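Long-range contacts in putative gdp-fucose protein o-fucosyltransferase 1 (Caenorhabditis elegans, PDB 3ZY6), which is a putative protein O-fucosyltransferase of the GT-B clan and binds guanosine-5'-diphosphate-beta-L-fucopyranose: residues Ser242-Gly247 with Gly330-Thr335; Asp223-Cys228 with Ile259-Lys264; Asn22-Phe27 with Ser337-Arg342. All coordinates share one frame; numbering follows the deposited sequence.

Interaction 1: Ser242-Gly247 with Gly330-Thr335; sequences SEQCLG and GNCVST. With GFB (guanosine-5'-diphosphate-beta-L-fucopyranose), chain B.
With SG of Cys245 set between its own backbone N and carbonyl carbon (chi1 75°) and SG of Cys332 turned away from its backbone N to lie beside the carbonyl carbon, the two sulfurs join in a disulfide, 2.0 Å from Cys245 SG to Cys332 SG. The twist of -97° about the S-S bond is close to the perpendicular setting that disulfides prefer. Alongside, Gln244 reaches over with a chain extended beyond CG. Its NE2 gives Cys332 O a nearly straight hydrogen bond of 2.9 Å (169°), which stays in the plane of the amide but comes down on the acceptor from above the carbonyl plane. A second, weak bond runs from Gln244 NE2 to Ser334 O at 3.3 Å, and one amide nitrogen thus holds two carbonyls of the loop. This loop leads from strand 327-330, in one of the two parallel sheets of the GT-B fold, into helix 335-346, and the helix begins at the diphosphate of the ligand. Ser334 OG accepts from Phe336 N as the N-cap and donates to GFB O2X at 2.6 Å. GFB O1X takes two bonds from Thr335, 2.9 Å from Thr335 N and 2.6 Å from Thr335 OG1. Next to the bridge, Ser242 O lies 3.1 Å from Cys332 SG while accepting the backbone N-H groups of Cys245 and Leu246.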
loop_
_atom_site.group_PDB
_atom_site.type_symbol
_atom_site.label_atom_id
_atom_site.label_comp_id
_atom_site.label_asym_id
_atom_site.label_seq_id
_atom_site.Cartn_x
_atom_site.Cartn_y
_atom_site.Cartn_z
ATOM N N SER A 242 20.679 -4.534 -4.461
ATOM C CA SER A 242 21.973 -4.450 -3.771
ATOM C C SER A 242 22.325 -5.643 -2.864
ATOM O O SER A 242 23.493 -5.949 -2.668
ATOM C CB SER A 242 22.062 -3.145 -2.968
ATOM O OG SER A 242 20.961 -3.053 -2.079
ATOM N N GLU A 243 21.317 -6.300 -2.312
ATOM C CA GLU A 243 21.534 -7.472 -1.460
ATOM C C GLU A 243 22.117 -8.676 -2.213
ATOM O O GLU A 243 22.682 -9.598 -1.594
ATOM C CB GLU A 243 20.232 -7.825 -0.739
ATOM C CG GLU A 243 19.800 -6.750 0.270
ATOM C CD GLU A 243 18.352 -6.915 0.700
ATOM O OE1 GLU A 243 17.439 -6.874 -0.176
ATOM O OE2 GLU A 243 18.131 -7.079 1.915
ATOM N N GLN A 244 22.000 -8.672 -3.543
ATOM C CA GLN A 244 22.643 -9.718 -4.355
ATOM C C GLN A 244 24.161 -9.774 -4.175
ATOM O O GLN A 244 24.740 -10.836 -4.326
ATOM C CB GLN A 244 22.298 -9.581 -5.836
ATOM C CG GLN A 244 23.122 -8.546 -6.635
ATOM C CD GLN A 244 22.706 -8.546 -8.073
ATOM O OE1 GLN A 244 22.664 -9.611 -8.692
ATOM N NE2 GLN A 244 22.369 -7.365 -8.622
ATOM N N CYS A 245 24.793 -8.642 -3.859
ATOM C CA CYS A 245 26.228 -8.640 -3.585
ATOM C C CYS A 245 26.610 -8.355 -2.120
ATOM O O CYS A 245 27.713 -8.702 -1.699
ATOM C CB CYS A 245 26.971 -7.691 -4.513
ATOM S SG CYS A 245 26.755 -5.964 -4.089
ATOM N N LEU A 246 25.709 -7.735 -1.355
ATOM C CA LEU A 246 26.019 -7.317 0.030
ATOM C C LEU A 246 25.290 -8.126 1.111
ATOM O O LEU A 246 25.454 -7.878 2.329
ATOM C CB LEU A 246 25.765 -5.822 0.213
ATOM C CG LEU A 246 26.777 -4.902 -0.463
ATOM C CD1 LEU A 246 26.204 -3.497 -0.603
ATOM C CD2 LEU A 246 28.105 -4.875 0.278
ATOM N N GLY A 247 24.494 -9.098 0.664
ATOM C CA GLY A 247 23.761 -9.967 1.565
ATOM C C GLY A 247 22.515 -9.281 2.081
ATOM O O GLY A 247 22.400 -8.052 2.019
ATOM N N GLY A 330 28.485 -7.761 -13.277
ATOM C CA GLY A 330 27.269 -6.972 -13.245
ATOM C C GLY A 330 27.322 -5.735 -12.383
ATOM O O GLY A 330 28.348 -5.401 -11.801
ATOM N N ASN A 331 26.192 -5.049 -12.336
ATOM C CA ASN A 331 26.006 -3.927 -11.455
ATOM C C ASN A 331 25.213 -4.411 -10.257
ATOM O O ASN A 331 24.074 -4.848 -10.393
ATOM C CB ASN A 331 25.240 -2.804 -12.170
ATOM C CG ASN A 331 25.066 -1.583 -11.285
ATOM O OD1 ASN A 331 24.297 -1.620 -10.326
ATOM N ND2 ASN A 331 25.783 -0.508 -11.589
ATOM N N CYS A 332 25.803 -4.326 -9.077
ATOM C CA CYS A 332 25.130 -4.856 -7.904
ATOM C C CYS A 332 23.746 -4.255 -7.612
ATOM O O CYS A 332 22.858 -4.952 -7.114
ATOM C CB CYS A 332 26.010 -4.726 -6.682
ATOM S SG CYS A 332 25.178 -5.468 -5.250
ATOM N N VAL A 333 23.553 -2.975 -7.915
ATOM C CA VAL A 333 22.276 -2.338 -7.588
ATOM C C VAL A 333 21.136 -2.683 -8.563
ATOM O O VAL A 333 19.957 -2.606 -8.206
ATOM C CB VAL A 333 22.447 -0.825 -7.449
ATOM C CG1 VAL A 333 21.112 -0.148 -7.018
ATOM C CG2 VAL A 333 23.553 -0.536 -6.436
ATOM N N SER A 334 21.498 -3.034 -9.787
ATOM C CA SER A 334 20.532 -3.250 -10.840
ATOM C C SER A 334 19.812 -4.576 -10.682
ATOM O O SER A 334 20.446 -5.617 -10.676
ATOM C CB SER A 334 21.214 -3.224 -12.209
ATOM O OG SER A 334 20.245 -3.411 -13.239
ATOM N N THR A 335 18.485 -4.529 -10.624
ATOM C CA THR A 335 17.627 -5.729 -10.756
ATOM C C THR A 335 17.762 -6.412 -12.146
ATOM O O THR A 335 17.401 -7.557 -12.336
ATOM C CB THR A 335 16.118 -5.395 -10.512
ATOM O OG1 THR A 335 15.640 -4.493 -11.526
ATOM C CG2 THR A 335 15.884 -4.781 -9.102
HETATM O O1P GFB B . 15.192 -3.609 -15.762
HETATM P P GFB B . 15.051 -2.627 -14.631
HETATM O O3P GFB B . 13.828 -2.738 -13.726
HETATM O O2P GFB B . 16.439 -2.748 -13.818
HETATM O "O5'" GFB B . 15.094 -1.146 -15.276
HETATM P P1 GFB B . 17.128 -1.710 -12.797
HETATM C "C5'" GFB B . 16.160 -0.847 -16.170
HETATM C "C4'" GFB B . 15.621 -0.858 -17.594
HETATM O "O4'" GFB B . 16.467 -0.038 -18.377
HETATM C "C3'" GFB B . 15.685 -2.232 -18.248
HETATM C "C1'" GFB B . 16.869 -0.704 -19.574
HETATM O "O3'" GFB B . 14.491 -2.997 -18.055
HETATM C "C2'" GFB B . 15.890 -1.864 -19.700
HETATM O "O2'" GFB B . 14.657 -1.412 -20.273
HETATM N N9 GFB B . 18.217 -1.328 -19.466
HETATM C C8 GFB B . 19.009 -1.481 -18.380
HETATM C C4 GFB B . 18.812 -1.901 -20.502
HETATM N N7 GFB B . 20.132 -2.129 -18.738
HETATM C C5 GFB B . 20.015 -2.422 -20.056
HETATM C C6 GFB B . 20.812 -3.070 -20.988
HETATM O O6 GFB B . 21.915 -3.540 -20.642
HETATM N N1 GFB B . 20.406 -3.154 -22.282
HETATM C C2 GFB B . 19.220 -2.657 -22.679
HETATM N N2 GFB B . 18.807 -2.770 -23.964
HETATM N N3 GFB B . 18.427 -2.028 -21.800
HETATM C C1 GFB B . 15.634 0.331 -11.930
HETATM C C2A GFB B . 14.150 0.472 -12.229
HETATM O O1 GFB B . 16.231 -0.381 -13.018
HETATM O O5 GFB B . 16.209 1.648 -11.839
HETATM C C3 GFB B . 13.458 1.259 -11.111
HETATM O O2 GFB B . 13.480 -0.755 -12.539
HETATM C C4A GFB B . 14.040 2.669 -11.204
HETATM O O3 GFB B . 12.025 1.256 -11.312
HETATM C C5A GFB B . 15.555 2.643 -11.013
HETATM O O4 GFB B . 13.750 3.214 -12.507
HETATM C C6A GFB B . 16.144 4.029 -11.307
HETATM O O1X GFB B . 16.916 -2.249 -11.398
HETATM O O2X GFB B . 18.504 -1.490 -13.364
#

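Interaction 2: Asp223-Cys228 with Ile259-Lys264; sequences DWVRVC and ICSPSK. With GFB (guanosine-5'-diphosphate-beta-L-fucopyranose), chain B.
Trp224 and Cys260 are joined twice over, by a hydrogen bond from the indole to the cysteine carbonyl and by the lodging of the cysteine's disulfide against the indole ring. The bridge, 2.0 Å from Cys228 SG to Cys260 SG, links two helices of the GT-B fold, 222-229 and 257-260, and closes the largely irregular chain between them, which includes helix 243-246. It is twisted by -68° about the S-S bond. Cys228 SG rests over one face of the indole, away from the ring centre and 3.3 Å above the ring plane; Cys260 SG approaches obliquely, 4.8 Å from the centroid of the five-membered ring. Trp224 NE1 donates to Cys260 O at 2.9 Å, with 154° at the hydrogen and the acceptor lying near the ring edge but a little out of plane. Cys260 O receives a further hydrogen bond from Asn331 ND2, so two donors grip this last carbonyl of helix 257-260. Beyond the sulfurs, Ser261 CB packs 3.7 Å from Cys228 SG. Trp224 CG stands anti to the backbone N (chi1 -171°), an orientation that sends the six-membered ring to the ligand, whose O5 lies in the ring plane at the edge, 3.7 Å from Trp224 CZ3. One turn along, Val227 packs on Glu111 of the second subunit and sets its CG2 3.4 Å from the ligand methyl carbon, GFB C6A.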
loop_
_atom_site.group_PDB
_atom_site.type_symbol
_atom_site.label_atom_id
_atom_site.label_comp_id
_atom_site.label_asym_id
_atom_site.label_seq_id
_atom_site.Cartn_x
_atom_site.Cartn_y
_atom_site.Cartn_z
ATOM N N ASP A 223 19.070 8.931 -15.185
ATOM C CA ASP A 223 18.206 8.563 -14.054
ATOM C C ASP A 223 18.964 7.685 -13.047
ATOM O O ASP A 223 18.779 7.804 -11.838
ATOM C CB ASP A 223 16.916 7.876 -14.539
ATOM C CG ASP A 223 15.973 8.836 -15.271
ATOM O OD1 ASP A 223 16.208 10.074 -15.240
ATOM O OD2 ASP A 223 14.993 8.358 -15.893
ATOM N N TRP A 224 19.838 6.825 -13.563
ATOM C CA TRP A 224 20.646 5.955 -12.724
ATOM C C TRP A 224 21.678 6.725 -11.902
ATOM O O TRP A 224 21.815 6.478 -10.706
ATOM C CB TRP A 224 21.334 4.897 -13.574
ATOM C CG TRP A 224 22.000 3.860 -12.786
ATOM C CD1 TRP A 224 23.336 3.754 -12.541
ATOM C CD2 TRP A 224 21.371 2.766 -12.099
ATOM N NE1 TRP A 224 23.584 2.645 -11.760
ATOM C CE2 TRP A 224 22.397 2.019 -11.478
ATOM C CE3 TRP A 224 20.041 2.341 -11.958
ATOM C CZ2 TRP A 224 22.140 0.862 -10.719
ATOM C CZ3 TRP A 224 19.780 1.176 -11.217
ATOM C CH2 TRP A 224 20.835 0.455 -10.602
ATOM N N VAL A 225 22.411 7.644 -12.534
ATOM C CA VAL A 225 23.425 8.415 -11.808
ATOM C C VAL A 225 22.757 9.161 -10.659
ATOM O O VAL A 225 23.295 9.222 -9.554
ATOM C CB VAL A 225 24.284 9.343 -12.723
ATOM C CG1 VAL A 225 24.717 8.603 -13.983
ATOM C CG2 VAL A 225 23.563 10.662 -13.078
ATOM N N ARG A 226 21.547 9.651 -10.927
ATOM C CA ARG A 226 20.709 10.318 -9.938
ATOM C C ARG A 226 20.396 9.389 -8.759
ATOM O O ARG A 226 20.608 9.764 -7.613
ATOM C CB ARG A 226 19.416 10.794 -10.608
ATOM C CG ARG A 226 18.828 12.077 -10.054
ATOM C CD ARG A 226 18.507 13.039 -11.199
ATOM N NE ARG A 226 17.740 12.408 -12.280
ATOM C CZ ARG A 226 17.813 12.770 -13.562
ATOM N NH1 ARG A 226 18.629 13.756 -13.939
ATOM N NH2 ARG A 226 17.078 12.142 -14.473
ATOM N N VAL A 227 19.916 8.180 -9.047
ATOM C CA VAL A 227 19.584 7.219 -7.999
ATOM C C VAL A 227 20.813 6.886 -7.139
ATOM O O VAL A 227 20.739 6.912 -5.912
ATOM C CB VAL A 227 18.866 5.970 -8.557
ATOM C CG1 VAL A 227 18.619 4.939 -7.462
ATOM C CG2 VAL A 227 17.540 6.367 -9.191
ATOM N N CYS A 228 21.951 6.627 -7.777
ATOM C CA CYS A 228 23.185 6.356 -7.038
ATOM C C CYS A 228 23.649 7.505 -6.146
ATOM O O CYS A 228 24.035 7.283 -4.998
ATOM C CB CYS A 228 24.305 5.936 -7.990
ATOM S SG CYS A 228 23.884 4.455 -8.917
ATOM N N ILE A 259 30.219 1.417 -6.140
ATOM C CA ILE A 259 29.528 0.170 -6.489
ATOM C C ILE A 259 28.308 0.447 -7.375
ATOM O O ILE A 259 28.113 -0.218 -8.392
ATOM C CB ILE A 259 29.127 -0.653 -5.223
ATOM C CG1 ILE A 259 30.382 -1.217 -4.531
ATOM C CG2 ILE A 259 28.175 -1.793 -5.585
ATOM C CD1 ILE A 259 30.181 -1.551 -3.039
ATOM N N CYS A 260 27.497 1.431 -6.984
ATOM C CA CYS A 260 26.255 1.736 -7.699
ATOM C C CYS A 260 26.537 2.305 -9.085
ATOM O O CYS A 260 25.865 1.966 -10.056
ATOM C CB CYS A 260 25.420 2.746 -6.907
ATOM S SG CYS A 260 23.728 2.979 -7.523
ATOM N N SER A 261 27.520 3.200 -9.152
ATOM C CA SER A 261 27.814 3.956 -10.368
ATOM C C SER A 261 29.344 4.062 -10.528
ATOM O O SER A 261 29.923 5.119 -10.271
ATOM C CB SER A 261 27.200 5.358 -10.241
ATOM O OG SER A 261 27.189 6.046 -11.484
ATOM N N PRO A 262 30.008 2.961 -10.926
ATOM C CA PRO A 262 31.466 2.992 -11.123
ATOM C C PRO A 262 31.893 4.059 -12.125
ATOM O O PRO A 262 31.181 4.298 -13.097
ATOM C CB PRO A 262 31.776 1.601 -11.685
ATOM C CG PRO A 262 30.490 1.009 -12.051
ATOM C CD PRO A 262 29.453 1.620 -11.187
ATOM N N SER A 263 33.029 4.710 -11.881
ATOM C CA SER A 263 33.573 5.661 -12.844
ATOM C C SER A 263 33.987 4.935 -14.140
ATOM O O SER A 263 34.146 3.721 -14.145
ATOM C CB SER A 263 34.764 6.403 -12.244
ATOM O OG SER A 263 35.859 5.528 -12.062
ATOM N N LYS A 264 34.152 5.678 -15.236
ATOM C CA LYS A 264 34.658 5.077 -16.482
ATOM C C LYS A 264 36.012 4.393 -16.260
ATOM O O LYS A 264 36.221 3.266 -16.694
ATOM C CB LYS A 264 34.752 6.110 -17.601
ATOM C CG LYS A 264 33.425 6.388 -18.282
ATOM C CD LYS A 264 33.642 7.175 -19.564
ATOM C CE LYS A 264 32.334 7.646 -20.154
ATOM N NZ LYS A 264 32.418 9.108 -20.503
HETATM O O1P GFB B . 15.192 -3.609 -15.762
HETATM P P GFB B . 15.051 -2.627 -14.631
HETATM O O3P GFB B . 13.828 -2.738 -13.726
HETATM O O2P GFB B . 16.439 -2.748 -13.818
HETATM O "O5'" GFB B . 15.094 -1.146 -15.276
HETATM P P1 GFB B . 17.128 -1.710 -12.797
HETATM C "C5'" GFB B . 16.160 -0.847 -16.170
HETATM C "C4'" GFB B . 15.621 -0.858 -17.594
HETATM O "O4'" GFB B . 16.467 -0.038 -18.377
HETATM C "C3'" GFB B . 15.685 -2.232 -18.248
HETATM C "C1'" GFB B . 16.869 -0.704 -19.574
HETATM O "O3'" GFB B . 14.491 -2.997 -18.055
HETATM C "C2'" GFB B . 15.890 -1.864 -19.700
HETATM O "O2'" GFB B . 14.657 -1.412 -20.273
HETATM N N9 GFB B . 18.217 -1.328 -19.466
HETATM C C8 GFB B . 19.009 -1.481 -18.380
HETATM C C4 GFB B . 18.812 -1.901 -20.502
HETATM N N7 GFB B . 20.132 -2.129 -18.738
HETATM C C5 GFB B . 20.015 -2.422 -20.056
HETATM C C6 GFB B . 20.812 -3.070 -20.988
HETATM O O6 GFB B . 21.915 -3.540 -20.642
HETATM N N1 GFB B . 20.406 -3.154 -22.282
HETATM C C2 GFB B . 19.220 -2.657 -22.679
HETATM N N2 GFB B . 18.807 -2.770 -23.964
HETATM N N3 GFB B . 18.427 -2.028 -21.800
HETATM C C1 GFB B . 15.634 0.331 -11.930
HETATM C C2A GFB B . 14.150 0.472 -12.229
HETATM O O1 GFB B . 16.231 -0.381 -13.018
HETATM O O5 GFB B . 16.209 1.648 -11.839
HETATM C C3 GFB B . 13.458 1.259 -11.111
HETATM O O2 GFB B . 13.480 -0.755 -12.539
HETATM C C4A GFB B . 14.040 2.669 -11.204
HETATM O O3 GFB B . 12.025 1.256 -11.312
HETATM C C5A GFB B . 15.555 2.643 -11.013
HETATM O O4 GFB B . 13.750 3.214 -12.507
HETATM C C6A GFB B . 16.144 4.029 -11.307
HETATM O O1X GFB B . 16.916 -2.249 -11.398
HETATM O O2X GFB B . 18.504 -1.490 -13.364
#

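Interaction 3: Asn22-Phe27 with Ser337-Arg342; sequences NQVDQF and SHIVKR. With GFB (guanosine-5'-diphosphate-beta-L-fucopyranose), chain B.
Helices 22-27 and 337-342 run in the same general sense at 47° to each other, their axes 10.0 Å apart at closest approach, and the nearest alpha carbons are those of Val24 and Ile339. Val24 faces the second helix and meets two residues through a single methyl group. Its CG1 touches Ile339 CG1 at 4.2 Å, the two side chains set nearly perpendicular, and lies 3.6 Å from Arg342 NH2, the arginine running antiparallel alongside. One residue on, Asp25 reaches the same arginine: with CG anti to the backbone N (chi1 -153°) the carboxylate swings toward the second helix, and OD1 comes to 2.8 Å from Arg342 NH1. This salt bridge is a weak hydrogen bond by its N-H...O angle of 128°, although the carboxylate and guanidinium planes are nearly parallel. Arg342 bends in mid-chain to bring the guanidinium back over its own helix, and NH1 hovers 3.2 Å above one face of the His338 ring, near its periphery. Further bonds fix both partners, Ser180 OG on Asp25 OD1 and Gln188 OE1 on Arg342 NE. In the GT-B fold these helices follow strands of different parallel sheets, 10-13 and 327-330, and the contact spans the cleft between the two halves, close to the centre of the chain. At the ligand end of helix 20-37, Asn22 N donates to GFB O3P at 3.1 Å, and Asn22 OD1 accepts from GFB O3 at 3.2 Å. Buried and of opposite sign, Asp25 and Arg342 would largely offset each other's charge; because the direct bond is poorly aligned, the additional partners probably contribute much to holding the pair in place.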
loop_
_atom_site.group_PDB
_atom_site.type_symbol
_atom_site.label_atom_id
_atom_site.label_comp_id
_atom_site.label_asym_id
_atom_site.label_seq_id
_atom_site.Cartn_x
_atom_site.Cartn_y
_atom_site.Cartn_z
ATOM N N ASN A 22 12.491 -5.147 -12.340
ATOM C CA ASN A 22 11.526 -5.079 -11.207
ATOM C C ASN A 22 10.380 -6.069 -11.436
ATOM O O ASN A 22 9.957 -6.759 -10.519
ATOM C CB ASN A 22 10.914 -3.671 -11.048
ATOM C CG ASN A 22 11.880 -2.645 -10.457
ATOM O OD1 ASN A 22 11.442 -1.600 -9.929
ATOM N ND2 ASN A 22 13.189 -2.929 -10.526
ATOM N N GLN A 23 9.871 -6.124 -12.667
ATOM C CA GLN A 23 8.768 -7.044 -12.963
ATOM C C GLN A 23 9.144 -8.511 -12.687
ATOM O O GLN A 23 8.378 -9.226 -12.063
ATOM C CB GLN A 23 8.286 -6.869 -14.404
ATOM C CG GLN A 23 7.778 -5.486 -14.713
ATOM C CD GLN A 23 7.674 -5.233 -16.186
ATOM O OE1 GLN A 23 7.351 -6.143 -16.963
ATOM N NE2 GLN A 23 7.946 -3.992 -16.598
ATOM N N VAL A 24 10.329 -8.948 -13.120
ATOM C CA VAL A 24 10.736 -10.342 -12.953
ATOM C C VAL A 24 10.986 -10.580 -11.481
ATOM O O VAL A 24 10.674 -11.630 -10.957
ATOM C CB VAL A 24 12.033 -10.673 -13.757
ATOM C CG1 VAL A 24 12.620 -12.045 -13.324
ATOM C CG2 VAL A 24 11.722 -10.656 -15.285
ATOM N N ASP A 25 11.597 -9.592 -10.834
ATOM C CA ASP A 25 11.897 -9.681 -9.373
ATOM C C ASP A 25 10.617 -9.941 -8.555
ATOM O O ASP A 25 10.596 -10.833 -7.726
ATOM C CB ASP A 25 12.565 -8.390 -8.918
ATOM C CG ASP A 25 13.483 -8.574 -7.695
ATOM O OD1 ASP A 25 14.309 -9.509 -7.659
ATOM O OD2 ASP A 25 13.399 -7.729 -6.788
ATOM N N GLN A 26 9.534 -9.210 -8.837
ATOM C CA GLN A 26 8.248 -9.499 -8.165
ATOM C C GLN A 26 7.605 -10.807 -8.643
ATOM O O GLN A 26 6.974 -11.509 -7.877
ATOM C CB GLN A 26 7.270 -8.329 -8.301
ATOM C CG GLN A 26 7.742 -7.055 -7.562
ATOM C CD GLN A 26 6.600 -6.071 -7.339
ATOM O OE1 GLN A 26 6.239 -5.324 -8.246
ATOM N NE2 GLN A 26 6.013 -6.085 -6.135
ATOM N N PHE A 27 7.744 -11.094 -9.928
ATOM C CA PHE A 27 7.172 -12.288 -10.538
ATOM C C PHE A 27 7.673 -13.575 -9.866
ATOM O O PHE A 27 6.886 -14.515 -9.619
ATOM C CB PHE A 27 7.461 -12.256 -12.042
ATOM C CG PHE A 27 7.030 -13.481 -12.777
ATOM C CD1 PHE A 27 5.737 -13.981 -12.644
ATOM C CD2 PHE A 27 7.917 -14.130 -13.627
ATOM C CE1 PHE A 27 5.326 -15.121 -13.339
ATOM C CE2 PHE A 27 7.529 -15.269 -14.337
ATOM C CZ PHE A 27 6.225 -15.772 -14.189
ATOM N N SER A 337 20.805 -6.687 -13.744
ATOM C CA SER A 337 21.940 -7.562 -13.456
ATOM C C SER A 337 21.498 -8.743 -12.602
ATOM O O SER A 337 22.005 -9.877 -12.776
ATOM C CB SER A 337 23.062 -6.793 -12.737
ATOM O OG SER A 337 23.926 -6.102 -13.643
ATOM N N HIS A 338 20.544 -8.489 -11.697
ATOM C CA HIS A 338 20.097 -9.520 -10.729
ATOM C C HIS A 338 19.489 -10.687 -11.491
ATOM O O HIS A 338 19.676 -11.845 -11.112
ATOM C CB HIS A 338 19.143 -8.925 -9.667
ATOM C CG HIS A 338 19.027 -9.730 -8.397
ATOM N ND1 HIS A 338 19.778 -10.854 -8.148
ATOM C CD2 HIS A 338 18.280 -9.528 -7.281
ATOM C CE1 HIS A 338 19.483 -11.333 -6.947
ATOM N NE2 HIS A 338 18.573 -10.546 -6.402
ATOM N N ILE A 339 18.817 -10.413 -12.610
ATOM C CA ILE A 339 18.272 -11.520 -13.396
ATOM C C ILE A 339 19.400 -12.455 -13.812
ATOM O O ILE A 339 19.267 -13.661 -13.734
ATOM C CB ILE A 339 17.566 -11.019 -14.666
ATOM C CG1 ILE A 339 16.262 -10.309 -14.297
ATOM C CG2 ILE A 339 17.331 -12.172 -15.696
ATOM C CD1 ILE A 339 15.808 -9.356 -15.408
ATOM N N VAL A 340 20.475 -11.881 -14.341
ATOM C CA VAL A 340 21.609 -12.667 -14.837
ATOM C C VAL A 340 22.250 -13.420 -13.699
ATOM O O VAL A 340 22.544 -14.618 -13.830
ATOM C CB VAL A 340 22.676 -11.738 -15.485
ATOM C CG1 VAL A 340 23.840 -12.546 -16.080
ATOM C CG2 VAL A 340 22.059 -10.929 -16.542
ATOM N N LYS A 341 22.512 -12.708 -12.605
ATOM C CA LYS A 341 23.131 -13.342 -11.433
ATOM C C LYS A 341 22.351 -14.577 -11.001
ATOM O O LYS A 341 22.934 -15.638 -10.757
ATOM C CB LYS A 341 23.246 -12.364 -10.249
ATOM C CG LYS A 341 23.770 -13.034 -8.932
ATOM C CD LYS A 341 25.244 -13.482 -9.148
ATOM C CE LYS A 341 25.979 -13.694 -7.873
ATOM N NZ LYS A 341 25.228 -14.651 -7.000
ATOM N N ARG A 342 21.030 -14.440 -10.904
ATOM C CA ARG A 342 20.178 -15.568 -10.546
ATOM C C ARG A 342 20.164 -16.727 -11.525
ATOM O O ARG A 342 20.087 -17.874 -11.097
ATOM C CB ARG A 342 18.738 -15.100 -10.304
ATOM C CG ARG A 342 18.594 -14.134 -9.091
ATOM C CD ARG A 342 17.130 -13.946 -8.745
ATOM N NE ARG A 342 16.402 -13.331 -9.871
ATOM C CZ ARG A 342 15.956 -12.075 -9.873
ATOM N NH1 ARG A 342 16.121 -11.286 -8.815
ATOM N NH2 ARG A 342 15.306 -11.612 -10.926
HETATM O O1P GFB B . 15.192 -3.609 -15.762
HETATM P P GFB B . 15.051 -2.627 -14.631
HETATM O O3P GFB B . 13.828 -2.738 -13.726
HETATM O O2P GFB B . 16.439 -2.748 -13.818
HETATM O "O5'" GFB B . 15.094 -1.146 -15.276
HETATM P P1 GFB B . 17.128 -1.710 -12.797
HETATM C "C5'" GFB B . 16.160 -0.847 -16.170
HETATM C "C4'" GFB B . 15.621 -0.858 -17.594
HETATM O "O4'" GFB B . 16.467 -0.038 -18.377
HETATM C "C3'" GFB B . 15.685 -2.232 -18.248
HETATM C "C1'" GFB B . 16.869 -0.704 -19.574
HETATM O "O3'" GFB B . 14.491 -2.997 -18.055
HETATM C "C2'" GFB B . 15.890 -1.864 -19.700
HETATM O "O2'" GFB B . 14.657 -1.412 -20.273
HETATM N N9 GFB B . 18.217 -1.328 -19.466
HETATM C C8 GFB B . 19.009 -1.481 -18.380
HETATM C C4 GFB B . 18.812 -1.901 -20.502
HETATM N N7 GFB B . 20.132 -2.129 -18.738
HETATM C C5 GFB B . 20.015 -2.422 -20.056
HETATM C C6 GFB B . 20.812 -3.070 -20.988
HETATM O O6 GFB B . 21.915 -3.540 -20.642
HETATM N N1 GFB B . 20.406 -3.154 -22.282
HETATM C C2 GFB B . 19.220 -2.657 -22.679
HETATM N N2 GFB B . 18.807 -2.770 -23.964
HETATM N N3 GFB B . 18.427 -2.028 -21.800
HETATM C C1 GFB B . 15.634 0.331 -11.930
HETATM C C2A GFB B . 14.150 0.472 -12.229
HETATM O O1 GFB B . 16.231 -0.381 -13.018
HETATM O O5 GFB B . 16.209 1.648 -11.839
HETATM C C3 GFB B . 13.458 1.259 -11.111
HETATM O O2 GFB B . 13.480 -0.755 -12.539
HETATM C C4A GFB B . 14.040 2.669 -11.204
HETATM O O3 GFB B . 12.025 1.256 -11.312
HETATM C C5A GFB B . 15.555 2.643 -11.013
HETATM O O4 GFB B . 13.750 3.214 -12.507
HETATM C C6A GFB B . 16.144 4.029 -11.307
HETATM O O1X GFB B . 16.916 -2.249 -11.398
HETATM O O2X GFB B . 18.504 -1.490 -13.364
#

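In the fold
The three contacts gather round one bound ligand, GFB. Interaction 1 holds the loop that binds the diphosphate, interaction 2 brings an indole edge and a valine methyl to the sugar, and interaction 3 adds the start of the helix from the other half of the fold. Interactions 1 and 2, with centres about 13 Å apart, are stitched by Asn331 ND2 to Cys260 O at 2.9 Å. Interactions 1 and 3, about 11 Å between centres, share helix 335-346 and are linked by Asn331 N to Ser337 OG at 2.8 Å; a weak bond joins Thr335 OG1 and Asn22 ND2. Interactions 2 and 3 do not touch, their nearest atoms about 8 Å apart.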